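Local coordinates for mandelate racemase/muconate lactonizing protein (Alicyclobacillus acidocaldarius LAA1, PDB 3QLD), which is of unassigned function but belongs to the enolase superfamily, with a mandelate racemase/muconate lactonizing-type N-terminal domain and a TIM-barrel-like C-terminal domain, at residues V168-A173 with A179-V184. Residues are numbered along the deposited sequence; the frame is centred on the assembly and turned at random.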
loop_
_atom_site.group_PDB
_atom_site.type_symbol
_atom_site.label_atom_id
_atom_site.label_comp_id
_atom_site.label_asym_id
_atom_site.label_seq_id
_atom_site.Cartn_x
_atom_site.Cartn_y
_atom_site.Cartn_z
ATOM N N VAL A 168 -30.257 -6.151 5.751
ATOM C CA VAL A 168 -29.343 -7.220 6.137
ATOM C C VAL A 168 -28.284 -7.433 5.048
ATOM O O VAL A 168 -28.627 -7.377 3.843
ATOM C CB VAL A 168 -30.035 -8.602 6.444
ATOM C CG1 VAL A 168 -30.909 -8.490 7.728
ATOM C CG2 VAL A 168 -30.816 -9.147 5.230
ATOM N N LYS A 169 -27.042 -7.739 5.465
ATOM C CA LYS A 169 -25.958 -8.068 4.476
ATOM C C LYS A 169 -25.503 -9.478 4.763
ATOM O O LYS A 169 -24.961 -9.797 5.853
ATOM C CB LYS A 169 -24.797 -7.061 4.541
ATOM C CG LYS A 169 -23.628 -7.331 3.518
ATOM C CD LYS A 169 -22.703 -6.134 3.396
ATOM C CE LYS A 169 -22.149 -5.648 4.754
ATOM N NZ LYS A 169 -20.723 -5.136 4.705
ATOM N N LEU A 170 -25.757 -10.360 3.818
ATOM C CA LEU A 170 -25.455 -11.726 3.946
ATOM C C LEU A 170 -24.060 -12.074 3.395
ATOM O O LEU A 170 -23.744 -11.748 2.244
ATOM C CB LEU A 170 -26.437 -12.519 3.100
ATOM C CG LEU A 170 -27.920 -12.230 3.359
ATOM C CD1 LEU A 170 -28.630 -13.387 2.680
ATOM C CD2 LEU A 170 -28.137 -12.303 4.891
ATOM N N LYS A 171 -23.271 -12.819 4.183
ATOM C CA LYS A 171 -22.003 -13.355 3.668
ATOM C C LYS A 171 -22.307 -14.479 2.725
ATOM O O LYS A 171 -23.143 -15.329 3.018
ATOM C CB LYS A 171 -21.111 -13.828 4.831
ATOM C CG LYS A 171 -20.674 -12.686 5.703
ATOM C CD LYS A 171 -19.501 -11.898 5.069
ATOM C CE LYS A 171 -19.201 -10.618 5.878
ATOM N NZ LYS A 171 -17.735 -10.306 5.894
ATOM N N ILE A 172 -21.702 -14.444 1.534
ATOM C CA ILE A 172 -21.918 -15.448 0.552
ATOM C C ILE A 172 -20.588 -15.959 -0.066
ATOM O O ILE A 172 -19.554 -15.268 0.027
ATOM C CB ILE A 172 -22.833 -14.954 -0.600
ATOM C CG1 ILE A 172 -22.176 -13.778 -1.351
ATOM C CG2 ILE A 172 -24.251 -14.659 -0.021
ATOM C CD1 ILE A 172 -22.810 -13.564 -2.767
ATOM N N ALA A 173 -20.637 -17.186 -0.587
ATOM C CA ALA A 173 -19.521 -17.803 -1.284
ATOM C C ALA A 173 -20.055 -18.814 -2.243
ATOM O O ALA A 173 -21.227 -19.190 -2.157
ATOM C CB ALA A 173 -18.503 -18.437 -0.285
ATOM N N ALA A 179 -29.179 -20.252 -2.399
ATOM C CA ALA A 179 -30.175 -20.845 -1.466
ATOM C C ALA A 179 -30.533 -19.924 -0.270
ATOM O O ALA A 179 -31.739 -19.671 0.055
ATOM C CB ALA A 179 -29.703 -22.220 -1.007
ATOM N N ALA A 180 -29.489 -19.390 0.359
ATOM C CA ALA A 180 -29.674 -18.417 1.414
ATOM C C ALA A 180 -30.439 -17.199 0.927
ATOM O O ALA A 180 -31.417 -16.807 1.579
ATOM C CB ALA A 180 -28.311 -18.002 2.036
ATOM N N ILE A 181 -29.970 -16.556 -0.159
ATOM C CA ILE A 181 -30.605 -15.334 -0.663
ATOM C C ILE A 181 -32.071 -15.542 -1.096
ATOM O O ILE A 181 -32.923 -14.708 -0.765
ATOM C CB ILE A 181 -29.790 -14.641 -1.818
ATOM C CG1 ILE A 181 -28.385 -14.253 -1.313
ATOM C CG2 ILE A 181 -30.580 -13.443 -2.400
ATOM C CD1 ILE A 181 -27.358 -13.963 -2.428
ATOM N N LYS A 182 -32.315 -16.604 -1.848
ATOM C CA LYS A 182 -33.696 -17.008 -2.282
ATOM C C LYS A 182 -34.648 -17.073 -1.052
ATOM O O LYS A 182 -35.704 -16.403 -1.039
ATOM C CB LYS A 182 -33.633 -18.321 -3.067
ATOM C CG LYS A 182 -34.966 -18.955 -3.640
ATOM C CD LYS A 182 -34.663 -20.292 -4.368
ATOM C CE LYS A 182 -34.528 -21.502 -3.408
ATOM N NZ LYS A 182 -33.492 -22.579 -3.742
ATOM N N ALA A 183 -34.209 -17.780 -0.012
ATOM C CA ALA A 183 -34.997 -17.974 1.220
ATOM C C ALA A 183 -35.245 -16.674 1.939
ATOM O O ALA A 183 -36.393 -16.362 2.337
ATOM C CB ALA A 183 -34.322 -19.019 2.139
ATOM N N VAL A 184 -34.205 -15.850 2.058
ATOM C CA VAL A 184 -34.396 -14.612 2.719
ATOM C C VAL A 184 -35.316 -13.672 1.944
ATOM O O VAL A 184 -36.230 -13.065 2.531
ATOM C CB VAL A 184 -33.075 -14.001 3.120
ATOM C CG1 VAL A 184 -33.262 -12.668 3.760
ATOM C CG2 VAL A 184 -32.352 -14.993 4.042
#
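Leu170 pushes one methyl, CD1, into a shallow hollow on the helix formed by Ala180, Ile181 and Val184, three residues that share one face of consecutive turns. Distances from this methyl mark which atoms line the hollow: Leu170 CD1 lies 4.1 Å from Ile181 CG1. Val184 CG2 follows at 4.3 Å from Leu170 CD1. Ala180 CB, 4.7 Å from Leu170 CD1, makes a looser third side. The first torsion of Leu170 swings CG beside the backbone N, and chi2 (-165°) then sends CD1, rather than CD2, to the helix.

Ile181 is the bump in the reverse direction. Its CB does not start out toward the strand, but the extended end of its side chain (chi2 163°) carries CD1 across the gap to Ile172, where Ile181 CD1 meets the branch methyl CG2 of Ile172 at 4.0 Å. Ile181 therefore spans both strand-side partners, offering CG1 to Leu170 and CD1 to Ile172, and its side chain runs at a slant to each.

The CA atoms of Leu170 and Ile181 are 7.8 Å apart, the closest CA pair between the two segments. Strand 167-171 and helix 178-187 open a beta-alpha-beta unit completed by strand 192-196, so this is helix-on-sheet packing on the outside of the barrel. Lys169 and Lys171 alternate to the opposite side, where they form salt bridges with Glu221 and Asp323, and with Asp196, respectively. Helix 150-162 extends the apolar layer through Leu153 and Ile154, which touch Val184.

All three close contacts join carbon to carbon, and the four residues involved are buried; adhesion here thus rests on hydrophobic burial and dispersion, consistent with shape rather than polar pairing governing the fit of helix and strand.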